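PDB 3M1P: ribose 5-phosphate isomerase from Trypanosoma cruzi, which probably catalyses the reversible isomerisation of ribose 5-phosphate and ribulose 5-phosphate. Local coordinates for residues Cys90-His93 with Tyr94-Ala97; Ile120-Ile123 with Ile124-Leu128. The protein carries 1 engineered substitution. All coordinates share one frame; numbering follows the deposited sequence.

Overall arrangement
Contact 1 comes first along the chain, at the start of helix 93-101 just after strand 87-89; contact 2 follows on helix 117-129, after strand 107-111. Their centres lie about 8 Å apart, on the same side of the chain's centre, and they touch directly: H93 CD2 comes within 3.1 Å of T126 OG1, and the end of I123 packs on the loop backbone of H91 and D92. Strands 87-89 and 107-111 are neighbours in the parallel sheet of an alpha/beta sandwich; the two helices pack together through H93 on E122 and T126, and A97 on T126. Both contacts also reach a second subunit, where H93 and E122 meet across the interface in the four-chain assembly.

Contact 1. Residues Cys90-His93 with Tyr94-Ala97; sequences CHDH and YTAA
D92 and T95 cross at about a right angle where the loop after strand 87-89 becomes helix 93-101, and their polar groups close the helix start. D92 occupies the N-cap: its OD1 accepts from T95 N at 3.0 Å with an N-H...O angle of 165°, approached on the syn side but 35° out of the carboxylate plane.

Traced outward, the T95 side chain begins with CB 3.5 Å from D92 OD1. A chi1 of 49° sets OG1 between the backbone N and the carbonyl carbon, folded back over the loop. There the hydroxyl donates to D92 OD1 at 2.7 Å, nearly in line with the C-O bond, while weakly accepting from H91 N at 3.3 Å from OG1. The other branch, CG2, meets the imidazole of H91, with H91 CE1 3.4 Å from T95 CG2; OG1 lies over a face of the same ring.

The second carboxylate oxygen is held differently. A water 2.6 Å from D92 OD2 donates to it and makes a weak bond with Y94 N, bridging the cap to the first turn. Next along the chain, A96 N donates to D92 O at 3.2 Å and A97 N to H93 O, beginning the regular helical pattern. C90 packs against the first turn, its SG 3.6 Å from A96 CA.

Beyond these residues, the H93 ring stacks on H93 of the second subunit and the H91 ring on H91 of the third. With two donors on OD1 and a donating water on OD2, at the positive end of a helix dipole, the D92 carboxylate is probably favoured in its ionised form, and the N-terminal turn is fixed to the loop through backbone and side chain alike.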
ATOM      1  N   CYS A  90      -3.374   9.077   4.647  1.00 11.42           N
ATOM      2  CA  CYS A  90      -2.236   8.674   3.826  1.00 11.58           C
ATOM      3  C   CYS A  90      -1.711   7.297   4.220  1.00 10.95           C
ATOM      4  O   CYS A  90      -1.736   6.925   5.407  1.00 10.78           O
ATOM      5  CB  CYS A  90      -1.115   9.703   3.942  1.00 11.05           C
ATOM      6  SG  CYS A  90      -1.630  11.342   3.455  1.00 12.76           S
ATOM      7  N   HIS A  91      -1.214   6.570   3.215  1.00 10.28           N
ATOM      8  CA  HIS A  91      -0.665   5.225   3.404  1.00 10.09           C
ATOM      9  C   HIS A  91       0.737   5.067   2.801  1.00  9.96           C
ATOM     10  O   HIS A  91       1.309   3.979   2.813  1.00  9.92           O
ATOM     11  CB  HIS A  91      -1.590   4.192   2.779  1.00  9.50           C
ATOM     12  CG  HIS A  91      -1.732   4.349   1.303  1.00  9.50           C
ATOM     13  ND1 HIS A  91      -2.606   5.245   0.735  1.00  9.62           N
ATOM     14  CD2 HIS A  91      -1.081   3.753   0.275  1.00 10.23           C
ATOM     15  CE1 HIS A  91      -2.509   5.174  -0.582  1.00 11.70           C
ATOM     16  NE2 HIS A  91      -1.587   4.280  -0.887  1.00 10.43           N
ATOM     17  N   ASP A  92       1.280   6.139   2.246  1.00 10.26           N
ATOM     18  CA  ASP A  92       2.624   6.075   1.687  1.00 10.94           C
ATOM     19  C   ASP A  92       3.154   7.483   1.439  1.00 11.04           C
ATOM     20  O   ASP A  92       2.497   8.463   1.746  1.00 11.14           O
ATOM     21  CB  ASP A  92       2.646   5.233   0.391  1.00 11.03           C
ATOM     22  CG  ASP A  92       2.014   5.958  -0.808  1.00 11.62           C
ATOM     23  OD1 ASP A  92       1.169   6.857  -0.599  1.00 11.65           O
ATOM     24  OD2 ASP A  92       2.375   5.615  -1.967  1.00 12.51           O
ATOM     25  N   HIS A  93       4.345   7.548   0.871  1.00 11.56           N
ATOM     26  CA  HIS A  93       5.029   8.775   0.582  1.00 11.62           C
ATOM     27  C   HIS A  93       4.277   9.630  -0.442  1.00 12.09           C
ATOM     28  O   HIS A  93       4.156  10.843  -0.276  1.00 12.36           O
ATOM     29  CB  HIS A  93       6.429   8.417   0.066  1.00 11.76           C
ATOM     30  CG  HIS A  93       7.222   9.602  -0.377  1.00 10.99           C
ATOM     31  ND1 HIS A  93       7.131  10.114  -1.648  1.00 10.67           N
ATOM     32  CD2 HIS A  93       8.081  10.403   0.296  1.00 12.41           C
ATOM     33  CE1 HIS A  93       7.917  11.172  -1.751  1.00 12.22           C
ATOM     34  NE2 HIS A  93       8.502  11.371  -0.584  1.00 12.55           N
ATOM     35  N   TYR A  94       3.781   8.991  -1.502  1.00 12.47           N
ATOM     36  CA  TYR A  94       3.065   9.684  -2.575  1.00 12.82           C
ATOM     37  C   TYR A  94       1.786  10.424  -2.122  1.00 12.54           C
ATOM     38  O   TYR A  94       1.630  11.617  -2.371  1.00 12.84           O
ATOM     39  CB  TYR A  94       2.758   8.711  -3.727  1.00 13.04           C
ATOM     40  CG  TYR A  94       2.085   9.389  -4.892  1.00 13.19           C
ATOM     41  CD1 TYR A  94       2.829  10.018  -5.896  1.00 13.37           C
ATOM     42  CD2 TYR A  94       0.704   9.417  -4.984  1.00 13.61           C
ATOM     43  CE1 TYR A  94       2.196  10.665  -6.965  1.00 13.81           C
ATOM     44  CE2 TYR A  94       0.066  10.049  -6.042  1.00 15.84           C
ATOM     45  CZ  TYR A  94       0.812  10.660  -7.027  1.00 14.01           C
ATOM     46  OH  TYR A  94       0.132  11.271  -8.050  1.00 16.07           O
ATOM     47  N   THR A  95       0.867   9.718  -1.473  1.00 12.66           N
ATOM     48  CA  THR A  95      -0.340  10.366  -0.919  1.00 12.23           C
ATOM     49  C   THR A  95       0.014  11.465   0.097  1.00 12.71           C
ATOM     50  O   THR A  95      -0.648  12.494   0.138  1.00 12.72           O
ATOM     51  CB  THR A  95      -1.251   9.355  -0.234  1.00 12.06           C
ATOM     52  OG1 THR A  95      -0.462   8.554   0.656  1.00 10.84           O
ATOM     53  CG2 THR A  95      -1.947   8.463  -1.275  1.00 10.75           C
ATOM     54  N   ALA A  96       1.055  11.251   0.905  1.00 12.77           N
ATOM     55  CA  ALA A  96       1.480  12.262   1.887  1.00 13.10           C
ATOM     56  C   ALA A  96       1.925  13.549   1.185  1.00 13.10           C
ATOM     57  O   ALA A  96       1.545  14.662   1.581  1.00 12.81           O
ATOM     58  CB  ALA A  96       2.596  11.717   2.794  1.00 12.61           C
ATOM     59  N   ALA A  97       2.730  13.386   0.138  1.00 13.36           N
ATOM     60  CA  ALA A  97       3.235  14.524  -0.622  1.00 13.70           C
ATOM     61  C   ALA A  97       2.111  15.228  -1.370  1.00 13.92           C
ATOM     62  O   ALA A  97       2.004  16.457  -1.308  1.00 14.32           O
ATOM     63  CB  ALA A  97       4.348  14.086  -1.588  1.00 13.42           C
TER
HETATM   64  O   HOH W   1       4.970   5.972  -2.304  1.00  9.87           O

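Contact 2. Residues Ile120-Ile123 with Ile124-Leu128; sequences IREI and IITFL
E122 and T126, one turn apart on helix 117-129, are joined twice through a single carbonyl oxygen. T126 N donates to E122 O at 2.9 Å, and T126 OG1 donates to the same E122 O at 2.6 Å, the two donors arriving from opposite faces of the carbonyl plane. A chi1 of -52° in T126 puts OG1 beside its own backbone N, where it can fold back to the preceding turn and satisfy its hydroxyl within the helix.

The remaining backbone bonds are regular i to i+4 pairs, with I124 N to I120 O at 2.9 Å, I125 N to R121 O at 3.1 Å and F127 N to I123 O at 2.9 Å.

Apolar contacts follow the same spacing. I124 CD1 reaches I120 CG2 at 3.8 Å. I125 CD1 sits over the centre of the R121 guanidinium face, 3.7 Å from R121 CZ; the arginine chain runs extended from CG to NE and then turns at chi4 (-84°), which presents that face to the methyl, while NH2 makes a salt bridge with E26.

Around the helix, I120 and I124 pack on L20 of helix 17-26, I123 and F127 lie against V108 of strand 107-111, and T126 faces H93 of helix 93-101. E122 extends to the interface, where its OE2 is hydrogen-bonded to ND1 of H93 of the second subunit, so this helix joins the sheet, two flanking helices and a neighbouring chain.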
ATOM      1  N   ILE A 120       4.878   5.224   8.458  1.00 12.78           N
ATOM      2  CA  ILE A 120       4.218   6.307   9.184  1.00 12.68           C
ATOM      3  C   ILE A 120       5.217   7.438   9.391  1.00 13.01           C
ATOM      4  O   ILE A 120       4.903   8.602   9.142  1.00 13.22           O
ATOM      5  CB  ILE A 120       3.602   5.830  10.534  1.00 12.61           C
ATOM      6  CG1 ILE A 120       2.363   4.971  10.268  1.00 12.08           C
ATOM      7  CG2 ILE A 120       3.234   7.041  11.421  1.00 12.93           C
ATOM      8  CD1 ILE A 120       1.768   4.257  11.514  1.00 12.17           C
ATOM      9  N   ARG A 121       6.430   7.073   9.807  1.00 13.15           N
ATOM     10  CA  ARG A 121       7.536   8.016   9.912  1.00 13.78           C
ATOM     11  C   ARG A 121       7.722   8.821   8.614  1.00 13.71           C
ATOM     12  O   ARG A 121       7.746  10.050   8.636  1.00 13.59           O
ATOM     13  CB  ARG A 121       8.832   7.288  10.294  1.00 13.47           C
ATOM     14  CG  ARG A 121      10.009   8.247  10.490  1.00 13.92           C
ATOM     15  CD  ARG A 121      11.305   7.518  10.853  1.00 14.67           C
ATOM     16  NE  ARG A 121      12.427   8.457  10.856  1.00 19.41           N
ATOM     17  CZ  ARG A 121      13.115   8.814   9.775  1.00 21.97           C
ATOM     18  NH1 ARG A 121      12.811   8.305   8.590  1.00 22.87           N
ATOM     19  NH2 ARG A 121      14.108   9.694   9.874  1.00 25.58           N
ATOM     20  N   GLU A 122       7.826   8.107   7.491  1.00 13.79           N
ATOM     21  CA  GLU A 122       8.007   8.700   6.183  1.00 13.47           C
ATOM     22  C   GLU A 122       6.831   9.598   5.807  1.00 13.35           C
ATOM     23  O   GLU A 122       7.028  10.697   5.275  1.00 13.39           O
ATOM     24  CB  GLU A 122       8.171   7.589   5.144  1.00 14.22           C
ATOM     25  CG  GLU A 122       8.541   8.064   3.748  1.00 14.83           C
ATOM     26  CD  GLU A 122       8.572   6.925   2.758  1.00 16.22           C
ATOM     27  OE1 GLU A 122       7.516   6.309   2.527  1.00 19.23           O
ATOM     28  OE2 GLU A 122       9.649   6.628   2.234  1.00 17.26           O
ATOM     29  N   ILE A 123       5.614   9.128   6.085  1.00 13.25           N
ATOM     30  CA  ILE A 123       4.399   9.907   5.847  1.00 12.77           C
ATOM     31  C   ILE A 123       4.433  11.239   6.622  1.00 13.39           C
ATOM     32  O   ILE A 123       4.214  12.303   6.039  1.00 13.50           O
ATOM     33  CB  ILE A 123       3.141   9.090   6.204  1.00 12.94           C
ATOM     34  CG1 ILE A 123       2.920   7.972   5.182  1.00 11.89           C
ATOM     35  CG2 ILE A 123       1.868   9.977   6.321  1.00 11.74           C
ATOM     36  CD1 ILE A 123       1.889   6.956   5.644  1.00  8.40           C
ATOM     37  N   ILE A 124       4.717  11.181   7.922  1.00 13.44           N
ATOM     38  CA  ILE A 124       4.701  12.393   8.750  1.00 14.28           C
ATOM     39  C   ILE A 124       5.739  13.405   8.268  1.00 14.56           C
ATOM     40  O   ILE A 124       5.423  14.572   8.089  1.00 15.33           O
ATOM     41  CB  ILE A 124       4.836  12.062  10.271  1.00 14.24           C
ATOM     42  CG1 ILE A 124       3.523  11.454  10.768  1.00 13.83           C
ATOM     43  CG2 ILE A 124       5.197  13.324  11.106  1.00 14.09           C
ATOM     44  CD1 ILE A 124       3.630  10.787  12.117  1.00 14.83           C
ATOM     45  N   ILE A 125       6.955  12.935   7.999  1.00 14.32           N
ATOM     46  CA  ILE A 125       8.031  13.800   7.524  1.00 14.25           C
ATOM     47  C   ILE A 125       7.715  14.426   6.170  1.00 13.66           C
ATOM     48  O   ILE A 125       7.858  15.635   5.998  1.00 13.66           O
ATOM     49  CB  ILE A 125       9.402  13.042   7.522  1.00 14.85           C
ATOM     50  CG1 ILE A 125       9.864  12.795   8.977  1.00 15.05           C
ATOM     51  CG2 ILE A 125      10.453  13.775   6.632  1.00 14.71           C
ATOM     52  CD1 ILE A 125      10.899  11.654   9.152  1.00 14.18           C
ATOM     53  N   THR A 126       7.275  13.606   5.218  1.00 12.97           N
ATOM     54  CA  THR A 126       6.912  14.091   3.894  1.00 12.87           C
ATOM     55  C   THR A 126       5.766  15.119   3.936  1.00 12.57           C
ATOM     56  O   THR A 126       5.819  16.146   3.270  1.00 12.26           O
ATOM     57  CB  THR A 126       6.524  12.911   2.967  1.00 13.23           C
ATOM     58  OG1 THR A 126       7.561  11.928   3.002  1.00 11.45           O
ATOM     59  CG2 THR A 126       6.306  13.402   1.539  1.00 12.58           C
ATOM     60  N   PHE A 127       4.741  14.822   4.722  1.00 12.92           N
ATOM     61  CA  PHE A 127       3.616  15.719   4.924  1.00 13.63           C
ATOM     62  C   PHE A 127       4.078  17.088   5.444  1.00 14.51           C
ATOM     63  O   PHE A 127       3.697  18.121   4.903  1.00 14.30           O
ATOM     64  CB  PHE A 127       2.665  15.090   5.931  1.00 13.31           C
ATOM     65  CG  PHE A 127       1.377  15.826   6.095  1.00 13.75           C
ATOM     66  CD1 PHE A 127       0.336  15.621   5.207  1.00 11.55           C
ATOM     67  CD2 PHE A 127       1.191  16.704   7.177  1.00 14.64           C
ATOM     68  CE1 PHE A 127      -0.881  16.293   5.374  1.00 13.05           C
ATOM     69  CE2 PHE A 127      -0.020  17.375   7.356  1.00 14.09           C
ATOM     70  CZ  PHE A 127      -1.054  17.179   6.449  1.00 11.42           C
ATOM     71  N   LEU A 128       4.910  17.083   6.484  1.00 15.48           N
ATOM     72  CA  LEU A 128       5.330  18.335   7.120  1.00 16.70           C
ATOM     73  C   LEU A 128       6.274  19.144   6.241  1.00 17.22           C
ATOM     74  O   LEU A 128       6.173  20.371   6.192  1.00 17.39           O
ATOM     75  CB  LEU A 128       5.939  18.080   8.503  1.00 16.19           C
ATOM     76  CG  LEU A 128       4.955  17.553   9.550  1.00 16.44           C
ATOM     77  CD1 LEU A 128       5.672  17.141  10.821  1.00 14.46           C
ATOM     78  CD2 LEU A 128       3.847  18.578   9.844  1.00 15.07           C
TER